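Local coordinates for protein putative ManD family dehydratase (Pantoea ananatis, PDB 3T6C) that dehydrates D-gluconate to 2-dehydro-3-deoxy-D-gluconate with low activity, using one magnesium ion per subunit, as a member of the enolase superfamily, at residues G138-D143 with L364-P369; A247-T252 with P274-N279; H258-L263 with Q288-P293; D311-D316 with E339-R344; R319-S324 with A346-G351. All coordinates share one frame; numbering follows the deposited sequence.

Contact 1 (G138-D143 with L364-P369)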
# COMPACT_ATOMS: atom_id res chain seq x y z
N GLY A 138 -13.01 27.63 -23.13
CA GLY A 138 -14.28 27.25 -22.53
C GLY A 138 -15.23 28.38 -22.21
O GLY A 138 -16.38 28.10 -21.93
N GLY A 139 -14.82 29.63 -22.36
CA GLY A 139 -15.72 30.74 -22.07
C GLY A 139 -15.79 31.06 -20.58
O GLY A 139 -15.16 30.38 -19.74
N LYS A 140 -16.56 32.09 -20.23
CA LYS A 140 -16.61 32.52 -18.83
C LYS A 140 -17.43 31.59 -17.96
O LYS A 140 -18.56 31.20 -18.32
CB LYS A 140 -17.19 33.94 -18.69
CG LYS A 140 -16.29 35.00 -19.30
CD LYS A 140 -16.93 36.37 -19.13
CE LYS A 140 -15.86 37.46 -19.32
NZ LYS A 140 -16.48 38.85 -19.45
N CYS A 141 -16.85 31.24 -16.81
CA CYS A 141 -17.55 30.53 -15.74
C CYS A 141 -17.99 31.40 -14.57
O CYS A 141 -18.59 30.89 -13.59
CB CYS A 141 -16.69 29.38 -15.20
SG CYS A 141 -16.29 28.15 -16.47
N ARG A 142 -17.62 32.67 -14.63
CA ARG A 142 -17.88 33.71 -13.61
C ARG A 142 -17.72 35.09 -14.28
O ARG A 142 -17.15 35.20 -15.37
CB ARG A 142 -16.90 33.51 -12.43
CG ARG A 142 -15.43 33.39 -12.90
CD ARG A 142 -14.48 32.88 -11.79
NE ARG A 142 -14.91 31.58 -11.28
CZ ARG A 142 -14.69 30.42 -11.90
NH1 ARG A 142 -13.99 30.38 -13.03
NH2 ARG A 142 -15.16 29.29 -11.34
N ASP A 143 -18.28 36.14 -13.66
CA ASP A 143 -18.20 37.48 -14.20
C ASP A 143 -17.22 38.45 -13.58
O ASP A 143 -17.20 39.64 -13.94
CB ASP A 143 -19.56 38.10 -14.46
CG ASP A 143 -20.27 37.40 -15.62
OD1 ASP A 143 -19.98 37.79 -16.79
OD2 ASP A 143 -21.03 36.44 -15.32
N LEU A 364 -7.26 32.09 -17.77
CA LEU A 364 -7.43 30.75 -17.18
C LEU A 364 -8.46 30.80 -16.06
O LEU A 364 -9.37 29.95 -16.01
CB LEU A 364 -6.10 30.21 -16.64
CG LEU A 364 -5.13 29.73 -17.74
CD1 LEU A 364 -3.69 29.92 -17.23
CD2 LEU A 364 -5.42 28.28 -18.07
N ASP A 365 -8.32 31.75 -15.15
CA ASP A 365 -9.27 31.86 -14.05
C ASP A 365 -10.71 31.97 -14.51
O ASP A 365 -11.58 31.32 -13.93
CB ASP A 365 -9.00 33.12 -13.22
CG ASP A 365 -7.69 33.09 -12.45
OD1 ASP A 365 -7.13 32.01 -12.15
OD2 ASP A 365 -7.25 34.22 -12.08
N LEU A 366 -10.98 32.79 -15.53
CA LEU A 366 -12.35 32.92 -16.03
C LEU A 366 -12.92 31.62 -16.60
O LEU A 366 -14.16 31.41 -16.49
CB LEU A 366 -12.43 34.02 -17.08
CG LEU A 366 -12.34 35.42 -16.50
CD1 LEU A 366 -12.22 36.40 -17.66
CD2 LEU A 366 -13.63 35.74 -15.73
N SER A 367 -12.06 30.80 -17.23
CA SER A 367 -12.52 29.63 -17.97
C SER A 367 -12.44 28.32 -17.19
O SER A 367 -12.83 27.26 -17.70
CB SER A 367 -11.78 29.53 -19.32
OG SER A 367 -10.38 29.47 -19.09
N SER A 368 -11.92 28.38 -15.95
CA SER A 368 -11.77 27.14 -15.15
C SER A 368 -12.91 26.92 -14.17
O SER A 368 -13.14 27.74 -13.30
CB SER A 368 -10.48 27.25 -14.30
OG SER A 368 -9.34 27.15 -15.10
N PRO A 369 -13.56 25.75 -14.24
CA PRO A 369 -14.62 25.53 -13.25
C PRO A 369 -14.07 25.54 -11.80
O PRO A 369 -14.75 25.97 -10.86
CB PRO A 369 -15.17 24.13 -13.57
CG PRO A 369 -14.60 23.76 -14.85
CD PRO A 369 -13.43 24.64 -15.21
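R142 NH1 is gripped by two backbone carbonyls at the C-terminal end of helix 355-367. It bonds S368 O at 2.8 Å. The oxygen is tilted 18° from the guanidinium plane, and NH1 lies above the carbonyl plane of S368. The same nitrogen makes a weak bond, poorly angled, to D365 O. R142 NH2 adds weak bonds to S368 O and P369 O. The bend at chi3 (58°) turns the group back toward the helix end. In the third subunit, D434 forms a salt bridge with R142 NE and T436 bonds NH2.

The loop backbone also binds this helix end. C141 N donates to L366 O at 2.7 Å, with an N-H...O angle of 164°. S367 CA points its hydrogen at G139 O, 3.3 Å away. L366 supplies the apolar part. Its CD2 lies 3.6 Å from R142 O, which is buried here without a polar partner. L366 CD1 lies 4.1 Å from K140 CE, where the two side chains run side by side.

Backbone carbonyls of the last helical turn and just beyond it thus receive donors from the 138-143 loop. The guanidinium charge, shared with D434, probably also offsets part of the helix dipole.

Contact 2 (A247-T252 with P274-N279). With GCO (D-gluconic acid), chain D; EDO (1,2-ethanediol), chain H.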
# COMPACT_ATOMS: atom_id res chain seq x y z
N ALA A 247 3.75 30.21 4.61
CA ALA A 247 4.91 29.77 5.42
C ALA A 247 6.19 29.85 4.61
O ALA A 247 7.26 29.88 5.20
CB ALA A 247 4.68 28.37 5.88
N HIS A 248 6.08 29.87 3.28
CA HIS A 248 7.23 30.15 2.38
C HIS A 248 8.45 29.30 2.67
O HIS A 248 9.59 29.78 2.74
CB HIS A 248 7.59 31.64 2.44
CG HIS A 248 8.15 32.19 1.15
ND1 HIS A 248 9.45 31.96 0.74
CD2 HIS A 248 7.61 33.02 0.23
CE1 HIS A 248 9.67 32.61 -0.40
NE2 HIS A 248 8.57 33.26 -0.73
N GLU A 249 8.18 28.00 2.90
CA GLU A 249 9.20 26.94 3.15
C GLU A 249 10.21 27.28 4.28
O GLU A 249 11.30 26.73 4.29
CB GLU A 249 9.96 26.53 1.85
CG GLU A 249 10.79 27.66 1.14
CD GLU A 249 11.55 27.23 -0.15
OE1 GLU A 249 11.43 26.05 -0.55
OE2 GLU A 249 12.31 28.08 -0.70
N ARG A 250 9.80 28.12 5.25
CA ARG A 250 10.75 28.66 6.22
C ARG A 250 10.92 27.83 7.48
O ARG A 250 11.63 28.25 8.39
CB ARG A 250 10.35 30.09 6.61
CG ARG A 250 10.58 31.09 5.51
CD ARG A 250 12.05 31.34 5.32
NE ARG A 250 12.36 32.38 4.31
CZ ARG A 250 13.09 33.46 4.52
NH1 ARG A 250 13.60 33.76 5.73
NH2 ARG A 250 13.34 34.27 3.48
N ILE A 251 10.27 26.67 7.58
CA ILE A 251 10.35 25.87 8.80
C ILE A 251 10.52 24.38 8.44
O ILE A 251 10.33 24.00 7.27
CB ILE A 251 9.08 26.04 9.70
CG1 ILE A 251 7.83 25.66 8.92
CG2 ILE A 251 8.95 27.53 10.16
CD1 ILE A 251 6.52 26.05 9.67
N THR A 252 10.88 23.56 9.41
CA THR A 252 11.02 22.13 9.10
C THR A 252 9.66 21.48 8.87
O THR A 252 8.64 21.99 9.36
CB THR A 252 11.67 21.35 10.27
OG1 THR A 252 10.85 21.42 11.42
CG2 THR A 252 13.11 21.88 10.56
N PRO A 274 3.87 25.06 3.03
CA PRO A 274 4.39 24.57 4.32
C PRO A 274 5.71 23.78 4.13
O PRO A 274 6.46 23.64 5.12
CB PRO A 274 3.27 23.61 4.76
CG PRO A 274 2.64 23.11 3.42
CD PRO A 274 2.57 24.46 2.68
N VAL A 275 5.98 23.27 2.91
CA VAL A 275 7.24 22.56 2.64
C VAL A 275 7.86 23.10 1.34
O VAL A 275 7.16 23.63 0.46
CB VAL A 275 7.12 21.02 2.55
CG1 VAL A 275 6.54 20.44 3.87
CG2 VAL A 275 6.25 20.61 1.37
N ALA A 276 9.17 22.92 1.23
CA ALA A 276 9.91 23.15 -0.00
C ALA A 276 9.52 22.07 -1.03
O ALA A 276 9.10 20.98 -0.65
CB ALA A 276 11.39 22.96 0.35
N PRO A 277 9.72 22.34 -2.34
CA PRO A 277 9.46 21.26 -3.32
C PRO A 277 10.28 20.02 -3.03
O PRO A 277 9.77 18.90 -3.22
CB PRO A 277 9.95 21.89 -4.65
CG PRO A 277 9.71 23.34 -4.45
CD PRO A 277 10.23 23.55 -3.01
N GLU A 278 11.50 20.19 -2.51
CA GLU A 278 12.34 19.03 -2.25
C GLU A 278 11.82 18.17 -1.10
O GLU A 278 12.32 17.05 -0.91
CB GLU A 278 13.76 19.51 -1.97
CG GLU A 278 14.41 20.22 -3.19
CD GLU A 278 14.22 21.75 -3.25
OE1 GLU A 278 13.36 22.31 -2.52
OE2 GLU A 278 14.97 22.38 -4.03
N ASN A 279 10.90 18.71 -0.28
CA ASN A 279 10.26 18.01 0.86
C ASN A 279 8.82 17.54 0.63
O ASN A 279 8.07 17.37 1.61
CB ASN A 279 10.41 18.75 2.17
CG ASN A 279 11.84 18.67 2.74
OD1 ASN A 279 12.49 17.62 2.63
ND2 ASN A 279 12.30 19.76 3.39
C1 GCO D . 3.96 34.88 -3.14
C2 GCO D . 5.39 34.51 -3.26
C3 GCO D . 6.33 35.65 -3.62
C4 GCO D . 7.70 35.12 -3.99
C5 GCO D . 8.28 35.95 -5.10
C6 GCO D . 9.65 35.48 -5.56
O1A GCO D . 3.48 35.88 -3.75
O1B GCO D . 3.18 34.08 -2.52
O2 GCO D . 5.74 33.69 -2.17
O3 GCO D . 6.36 36.48 -2.52
O4 GCO D . 8.51 35.19 -2.83
O5 GCO D . 7.41 35.92 -6.17
O6 GCO D . 10.20 36.23 -6.63
C1 EDO H . 15.61 20.39 7.43
O1 EDO H . 16.97 19.91 7.12
C2 EDO H . 14.52 20.04 6.39
O2 EDO H . 14.83 20.25 4.96
O HOH W 1 8.85 22.32 5.75
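A247 CB rests 4.1 Å from P274 CA, and E249 CB packs on the backbone between V275 and A276. These are the apolar contacts between the two loops, which follow strands 242-246 and 270-272. A carboxylate oxygen also makes a close van der Waals approach: E249 OE1 lies 3.2 Å from A276 CB. Chi1 of E249 (61°) sets CG between the backbone N and the carbonyl carbon, and the extended chain beyond it carries the carboxylate out along A276.

No direct hydrogen bond links the segments. Water 1 does so instead, donating to I251 O at 2.7 Å and to P274 O at 2.8 Å. R250 N bonds A247 O and closes the type I' beta turn from A247 to R250. In the second loop, N279 N bonds A276 O.

Charged groups look beyond the pair. E249 OE1 forms a salt bridge with R105 of the fourth subunit. E278 OE1 reaches the same arginine, which probably eases the repulsion between two carboxylates whose OE1 atoms are 4.6 Å apart.

Ligand contacts lie on both loops. H248 NE2 shares a hydrogen bond with O4 of D-gluconic acid at 2.9 Å, angle 166°, and this oxygen sits at the ring edge, near its plane. N279 ND2 donates to O2 of an ethanediol, probably from the crystallisation liquor.

H248 probably acts as a proton donor or acceptor. The tight turn places its imidazole at the sugar, while E249 turns to the second loop and a subunit partner. One short turn therefore serves both active site and subunit interface.

Contact 3 (H258-L263 with Q288-P293)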
# COMPACT_ATOMS: atom_id res chain seq x y z
N HIS A 258 2.77 20.81 12.75
CA HIS A 258 2.22 21.37 13.97
C HIS A 258 1.52 22.73 13.70
O HIS A 258 0.40 22.97 14.17
CB HIS A 258 3.34 21.56 15.00
CG HIS A 258 2.87 22.26 16.24
ND1 HIS A 258 2.44 21.59 17.36
CD2 HIS A 258 2.70 23.58 16.49
CE1 HIS A 258 2.07 22.47 18.27
NE2 HIS A 258 2.20 23.68 17.77
N MET A 259 2.13 23.59 12.87
CA MET A 259 1.54 24.88 12.56
C MET A 259 0.19 24.66 11.85
O MET A 259 -0.80 25.35 12.19
CB MET A 259 2.48 25.72 11.65
CG MET A 259 1.77 27.03 11.13
SD MET A 259 2.82 27.99 9.97
CE MET A 259 3.77 28.59 11.29
N ALA A 260 0.13 23.78 10.83
CA ALA A 260 -1.16 23.54 10.16
C ALA A 260 -2.25 23.14 11.20
O ALA A 260 -3.40 23.64 11.19
CB ALA A 260 -0.99 22.44 9.09
N LYS A 261 -1.90 22.25 12.12
CA LYS A 261 -2.87 21.83 13.13
C LYS A 261 -3.26 22.96 14.06
O LYS A 261 -4.44 23.11 14.46
CB LYS A 261 -2.28 20.65 13.93
CG LYS A 261 -2.12 19.42 13.04
CD LYS A 261 -1.24 18.34 13.69
CE LYS A 261 -1.92 17.67 14.86
NZ LYS A 261 -1.02 16.63 15.52
N ALA A 262 -2.26 23.74 14.50
CA ALA A 262 -2.49 24.87 15.42
C ALA A 262 -3.32 25.95 14.83
O ALA A 262 -3.96 26.71 15.57
CB ALA A 262 -1.15 25.44 15.89
N LEU A 263 -3.35 26.02 13.51
CA LEU A 263 -4.17 27.04 12.83
C LEU A 263 -5.62 26.62 12.59
O LEU A 263 -6.42 27.44 12.17
CB LEU A 263 -3.50 27.38 11.49
CG LEU A 263 -2.22 28.22 11.66
CD1 LEU A 263 -1.47 28.35 10.34
CD2 LEU A 263 -2.56 29.63 12.18
N GLN A 288 -2.50 13.38 6.91
CA GLN A 288 -3.15 12.40 7.79
C GLN A 288 -3.55 13.02 9.11
O GLN A 288 -4.24 12.38 9.91
CB GLN A 288 -2.23 11.20 8.03
CG GLN A 288 -1.93 10.47 6.73
CD GLN A 288 -1.02 9.27 6.93
OE1 GLN A 288 0.12 9.24 6.43
NE2 GLN A 288 -1.51 8.29 7.65
N GLN A 289 -3.08 14.25 9.35
CA GLN A 289 -3.25 14.97 10.65
C GLN A 289 -4.12 16.20 10.60
O GLN A 289 -4.82 16.49 11.58
CB GLN A 289 -1.93 15.22 11.36
CG GLN A 289 -1.20 13.92 11.66
CD GLN A 289 -0.04 14.14 12.61
OE1 GLN A 289 -0.06 15.05 13.46
NE2 GLN A 289 0.98 13.28 12.50
N SER A 290 -3.89 17.07 9.62
CA SER A 290 -4.48 18.43 9.62
C SER A 290 -5.58 18.62 8.58
O SER A 290 -5.51 18.07 7.47
CB SER A 290 -3.41 19.47 9.34
OG SER A 290 -4.01 20.76 9.49
N SER A 291 -6.61 19.38 8.97
CA SER A 291 -7.68 19.83 8.06
C SER A 291 -7.54 21.30 7.60
O SER A 291 -8.47 21.83 7.00
CB SER A 291 -9.03 19.51 8.68
OG SER A 291 -9.06 20.06 9.99
N THR A 292 -6.43 21.98 7.93
CA THR A 292 -6.22 23.32 7.37
C THR A 292 -5.95 23.19 5.87
O THR A 292 -5.13 22.38 5.45
CB THR A 292 -5.00 23.95 8.06
OG1 THR A 292 -5.36 24.28 9.43
CG2 THR A 292 -4.46 25.18 7.30
N PRO A 293 -6.65 23.96 5.02
CA PRO A 293 -6.37 23.80 3.59
C PRO A 293 -4.94 24.18 3.21
O PRO A 293 -4.39 25.13 3.83
CB PRO A 293 -7.39 24.74 2.92
CG PRO A 293 -8.50 24.92 3.97
CD PRO A 293 -7.75 24.91 5.28
O HOH W 2 -6.99 26.76 9.44
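A260 and K261 of helix 253-262 meet the loop that leaves helix 283-289, on the outer layer of the enolase-type beta/alpha barrel. The two helices are successive in the barrel, with strand 270-272 between them in sequence.

The tight part lies around A260. T292 OG1 donates to A260 O at 2.7 Å, tilted 27° from the carbonyl plane. The first torsion of T292 (chi1 -71°) puts OG1 beside its own backbone N, where it reaches A260 O. A260 CB fits against the S290 side chain, 3.5 Å from S290 OG and a little farther from S290 CB. S290 OG also accepts from T292 N at 3.1 Å, which makes an ST turn. E264, just beyond the first segment, bonds the same hydroxyl. L271 of the intervening strand packs on both A260 and T292.

The other part is the looser and more polar side of this pair, and the fifth subunit covers it. K261 runs out past S290, with CG 3.9 Å from S290 CB, then bends at chi3 (70°) to cross Q289 obliquely. K261 NZ donates to Q289 OE1 at 2.8 Å. K261 NZ also hydrogen-bonds S291 OG of the fifth subunit. Q289 NE2 bonds backbone oxygens of R287 and S290 of that subunit. Beside L263, water 2 bridges the two segments, donating to L263 O at 2.9 Å and to T292 OG1 at 3.0 Å.

Contact 4 (D311-D316 with E339-R344)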
# COMPACT_ATOMS: atom_id res chain seq x y z
N ASP A 311 -2.64 14.06 -7.40
CA ASP A 311 -3.19 12.69 -7.43
C ASP A 311 -3.61 12.20 -6.07
O ASP A 311 -4.63 11.55 -5.96
CB ASP A 311 -2.10 11.71 -7.94
CG ASP A 311 -2.04 11.63 -9.45
OD1 ASP A 311 -3.09 11.87 -10.11
OD2 ASP A 311 -0.98 11.24 -9.95
N ASN A 312 -2.81 12.52 -5.07
CA ASN A 312 -2.98 12.00 -3.72
C ASN A 312 -3.76 12.95 -2.79
O ASN A 312 -3.85 12.72 -1.56
CB ASN A 312 -1.65 11.53 -3.15
CG ASN A 312 -1.13 10.34 -3.88
OD1 ASN A 312 -1.71 9.24 -3.77
ND2 ASN A 312 -0.07 10.52 -4.64
N LYS A 313 -4.31 14.02 -3.35
CA LYS A 313 -5.14 14.95 -2.56
C LYS A 313 -4.32 15.60 -1.44
O LYS A 313 -4.84 15.83 -0.33
CB LYS A 313 -6.40 14.26 -1.99
CG LYS A 313 -7.10 13.31 -3.00
CD LYS A 313 -7.51 13.98 -4.30
CE LYS A 313 -8.40 13.07 -5.16
NZ LYS A 313 -7.59 11.86 -5.66
N LEU A 314 -3.06 15.88 -1.74
CA LEU A 314 -2.14 16.40 -0.71
C LEU A 314 -2.18 17.91 -0.61
O LEU A 314 -1.64 18.48 0.32
CB LEU A 314 -0.67 15.91 -0.94
CG LEU A 314 -0.62 14.37 -0.90
CD1 LEU A 314 0.84 13.97 -1.12
CD2 LEU A 314 -1.18 13.77 0.41
N ILE A 315 -2.91 18.54 -1.55
CA ILE A 315 -3.08 19.99 -1.55
C ILE A 315 -4.50 20.30 -1.97
O ILE A 315 -5.20 19.44 -2.52
CB ILE A 315 -2.09 20.73 -2.49
CG1 ILE A 315 -2.29 20.27 -3.95
CG2 ILE A 315 -0.63 20.43 -2.09
CD1 ILE A 315 -1.35 21.02 -4.95
N ASP A 316 -4.97 21.46 -1.58
CA ASP A 316 -6.25 21.97 -2.04
C ASP A 316 -6.20 23.04 -3.10
O ASP A 316 -7.20 23.31 -3.75
CB ASP A 316 -6.99 22.48 -0.81
CG ASP A 316 -6.99 21.43 0.28
OD1 ASP A 316 -6.29 21.61 1.30
OD2 ASP A 316 -7.69 20.38 0.05
N GLU A 339 -8.78 19.88 -11.49
CA GLU A 339 -10.24 19.85 -11.49
C GLU A 339 -10.75 18.44 -11.23
O GLU A 339 -11.69 18.22 -10.44
CB GLU A 339 -10.72 20.34 -12.88
CG GLU A 339 -12.25 20.29 -13.07
CD GLU A 339 -12.68 20.59 -14.51
OE1 GLU A 339 -11.87 21.10 -15.32
OE2 GLU A 339 -13.84 20.26 -14.83
N LEU A 340 -10.17 17.47 -11.93
CA LEU A 340 -10.68 16.09 -11.83
C LEU A 340 -10.31 15.44 -10.49
O LEU A 340 -10.87 14.40 -10.13
CB LEU A 340 -10.17 15.26 -13.03
CG LEU A 340 -10.95 15.31 -14.38
CD1 LEU A 340 -11.36 16.72 -14.78
CD2 LEU A 340 -10.16 14.66 -15.52
N ASN A 341 -9.34 16.03 -9.78
CA ASN A 341 -8.98 15.62 -8.40
C ASN A 341 -9.62 16.48 -7.32
O ASN A 341 -9.24 16.37 -6.16
CB ASN A 341 -7.44 15.59 -8.27
CG ASN A 341 -6.89 14.33 -8.89
OD1 ASN A 341 -7.05 13.24 -8.30
ND2 ASN A 341 -6.32 14.44 -10.12
N GLY A 342 -10.51 17.41 -7.69
CA GLY A 342 -11.14 18.26 -6.67
C GLY A 342 -10.23 19.33 -6.10
O GLY A 342 -10.53 19.93 -5.03
N VAL A 343 -9.12 19.61 -6.80
CA VAL A 343 -8.17 20.64 -6.34
C VAL A 343 -8.42 21.94 -7.12
O VAL A 343 -8.73 21.89 -8.31
CB VAL A 343 -6.74 20.11 -6.65
CG1 VAL A 343 -5.69 21.24 -6.39
CG2 VAL A 343 -6.45 18.92 -5.72
N ARG A 344 -8.30 23.10 -6.46
CA ARG A 344 -8.58 24.34 -7.18
C ARG A 344 -7.32 25.14 -7.54
O ARG A 344 -6.23 24.86 -7.05
CB ARG A 344 -9.55 25.23 -6.34
CG ARG A 344 -10.90 24.50 -6.13
CD ARG A 344 -12.01 25.48 -5.71
NE ARG A 344 -11.79 25.96 -4.36
CZ ARG A 344 -12.60 26.85 -3.81
NH1 ARG A 344 -13.63 27.34 -4.50
NH2 ARG A 344 -12.38 27.30 -2.57
O HOH W 3 -9.96 24.16 -2.75
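D316 O accepts from R344 N at 2.9 Å in a nearly straight bond (170°). It marks where two neighbouring strands of the beta/alpha barrel, 317-318 and 344-345, begin to run parallel. Both segments enter from helix ends closed by Schellman motifs. K313, with positive phi, is the C-prime residue after helix 303-311. G342 turns the chain after helix 328-340.

V343 packs against the backbone of I315 and D316. Its CG2 lies 3.5 Å from I315 O and its CG1 lies 3.7 Å from D316 O. With CG1 anti to the backbone N (chi1 171°), that methyl also meets I315 CG1.

Farther out, K313 and N341 cross at about a right angle. K313 NZ donates to N341 OD1 at 3.0 Å, in the carbonyl plane of the amide. It also bonds D311 O, from above that carbonyl's plane. Bends at chi2 and chi4 fold the lysine back over its own helix end. E281 of the third subunit forms a salt bridge with K313, and K307 of the second bonds N341 OD1. R344 NH2 bonds Y317 OH. At the start of strand 344-345, water 3 donates to D316 O and accepts from R344 NE at 3.0 Å.

Contact 5 (R319-S324 with A346-G351). With GCO (D-gluconic acid), chain D.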
# COMPACT_ATOMS: atom_id res chain seq x y z
N ARG A 319 -0.53 26.31 -6.90
CA ARG A 319 0.04 27.67 -6.90
C ARG A 319 0.96 28.07 -8.04
O ARG A 319 1.71 29.06 -7.92
CB ARG A 319 0.72 27.97 -5.54
CG ARG A 319 -0.26 28.00 -4.36
CD ARG A 319 -0.87 29.41 -4.22
NE ARG A 319 0.19 30.42 -4.02
CZ ARG A 319 0.14 31.68 -4.48
NH1 ARG A 319 -0.84 32.12 -5.29
NH2 ARG A 319 1.12 32.54 -4.16
N CYS A 320 1.02 27.26 -9.09
CA CYS A 320 2.11 27.50 -10.06
C CYS A 320 2.21 28.93 -10.53
O CYS A 320 1.19 29.65 -10.75
CB CYS A 320 1.90 26.67 -11.30
SG CYS A 320 1.92 24.87 -10.92
N HIS A 321 3.48 29.34 -10.74
CA HIS A 321 3.79 30.56 -11.49
C HIS A 321 3.74 30.00 -12.90
O HIS A 321 4.62 29.18 -13.31
CB HIS A 321 5.20 30.99 -11.07
CG HIS A 321 5.71 32.25 -11.72
ND1 HIS A 321 5.28 33.51 -11.34
CD2 HIS A 321 6.69 32.45 -12.63
CE1 HIS A 321 5.92 34.42 -12.06
NE2 HIS A 321 6.80 33.80 -12.83
N ILE A 322 2.75 30.42 -13.69
CA ILE A 322 2.53 29.67 -14.93
C ILE A 322 3.69 29.82 -15.91
O ILE A 322 3.91 28.93 -16.74
CB ILE A 322 1.15 29.94 -15.60
CG1 ILE A 322 1.02 31.37 -16.12
CG2 ILE A 322 0.01 29.50 -14.65
CD1 ILE A 322 -0.29 31.58 -16.92
N SER A 323 4.42 30.93 -15.86
CA SER A 323 5.59 30.97 -16.77
C SER A 323 6.66 29.96 -16.35
O SER A 323 7.42 29.47 -17.20
CB SER A 323 6.14 32.40 -16.89
OG SER A 323 6.68 32.91 -15.66
N SER A 324 6.74 29.63 -15.06
CA SER A 324 7.72 28.63 -14.60
C SER A 324 7.32 27.19 -14.93
O SER A 324 8.14 26.30 -14.77
CB SER A 324 8.00 28.74 -13.09
OG SER A 324 8.73 29.99 -12.93
N ALA A 346 -4.82 28.48 -7.68
CA ALA A 346 -4.46 29.80 -7.16
C ALA A 346 -3.12 30.13 -7.82
O ALA A 346 -2.07 30.17 -7.13
CB ALA A 346 -4.29 29.60 -5.60
N TRP A 347 -3.16 30.70 -9.01
CA TRP A 347 -1.88 30.96 -9.71
C TRP A 347 -1.10 32.04 -8.98
O TRP A 347 -1.66 33.03 -8.51
CB TRP A 347 -2.14 31.41 -11.16
CG TRP A 347 -3.05 30.48 -11.96
CD1 TRP A 347 -4.25 30.81 -12.54
CD2 TRP A 347 -2.84 29.11 -12.24
NE1 TRP A 347 -4.78 29.72 -13.18
CE2 TRP A 347 -3.96 28.66 -13.01
CE3 TRP A 347 -1.81 28.19 -11.94
CZ2 TRP A 347 -4.05 27.38 -13.53
CZ3 TRP A 347 -1.94 26.87 -12.43
CH2 TRP A 347 -3.05 26.50 -13.21
N HIS A 348 0.22 31.85 -8.96
CA HIS A 348 1.15 32.86 -8.35
C HIS A 348 1.14 34.16 -9.15
O HIS A 348 1.24 34.14 -10.40
CB HIS A 348 2.52 32.20 -8.30
CG HIS A 348 3.65 33.10 -7.84
ND1 HIS A 348 4.49 33.71 -8.75
CD2 HIS A 348 4.10 33.43 -6.61
CE1 HIS A 348 5.41 34.41 -8.09
NE2 HIS A 348 5.22 34.23 -6.79
N SER A 349 0.87 35.27 -8.46
CA SER A 349 0.82 36.57 -9.15
C SER A 349 1.12 37.78 -8.25
O SER A 349 0.20 38.54 -7.96
CB SER A 349 -0.58 36.69 -9.74
OG SER A 349 -0.55 37.66 -10.79
N PRO A 350 2.34 37.93 -7.80
CA PRO A 350 2.94 39.00 -7.00
C PRO A 350 3.48 40.06 -7.98
O PRO A 350 2.86 40.38 -8.99
CB PRO A 350 3.99 38.27 -6.18
CG PRO A 350 4.53 37.35 -7.11
CD PRO A 350 3.38 36.93 -8.08
N GLY A 351 4.47 40.79 -7.55
CA GLY A 351 5.08 41.77 -8.43
C GLY A 351 5.92 41.19 -9.55
O GLY A 351 6.06 41.90 -10.57
C1 GCO D . 3.96 34.88 -3.14
C2 GCO D . 5.39 34.51 -3.26
C3 GCO D . 6.33 35.65 -3.62
C4 GCO D . 7.70 35.12 -3.99
C5 GCO D . 8.28 35.95 -5.10
C6 GCO D . 9.65 35.48 -5.56
O1A GCO D . 3.48 35.88 -3.75
O1B GCO D . 3.18 34.08 -2.52
O2 GCO D . 5.74 33.69 -2.17
O3 GCO D . 6.36 36.48 -2.52
O4 GCO D . 8.51 35.19 -2.83
O5 GCO D . 7.41 35.92 -6.17
O6 GCO D . 10.20 36.23 -6.63
O HOH W 4 1.28 32.77 -12.81
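Two loops after barrel strands 317-318 and 344-345 form part of the D-gluconate pocket, and H348 and R319 carry the contact. H348 N donates to C320 O at 3.0 Å and, weakly, to R319 O. R319 NH1 donates to A346 O at 2.9 Å, above the plane of that carbonyl. The arginine is bent at chi2 and chi3, which turns one guanidinium face to H348 CB. Its NH2 lies near O1B of the ligand, and forms a salt bridge with E375 and a hydrogen bond with E272.

With CG anti to the backbone N (chi1 174°), the H348 ring is carried between H321 and the ligand. It meets the H321 ring rim to rim, the planes 69° apart, and the two ND1 atoms share a hydrogen bond of 2.7 Å. On its other nitrogen, H348 NE2 donates to O5 of D-gluconic acid at 2.8 Å. P350 CG comes 3.4 Å from that same O5.

Away from the ligand, C320 CB packs 4.0 Å from W347 CZ3. Water 4 bridges I322 N and H348 O.

Pocket residues carried on loops at the C-terminal ends of barrel strands are typical of the enolase superfamily.

All five contacts involve the beta/alpha barrel domain. Contacts 2 and 3 cross along the chain, joining neighbouring segments around strands 242-246, 270-272 and 294-296. Contacts 4 and 5 follow and also cross, before and after strands 317-318 and 344-345. Contact 1 spans the longest interval and encloses the other four. It meets contact 5 through D365 and W347, and contact 4 through P369 and E339. Contacts 3 and 4 touch through P293 and D316. Contacts 2 and 5, centres 17 Å apart, both touch D-gluconic acid. Thus contacts 2 and 5 sit at the ligand end of the strands, and contacts 3 and 4 lie toward the other end.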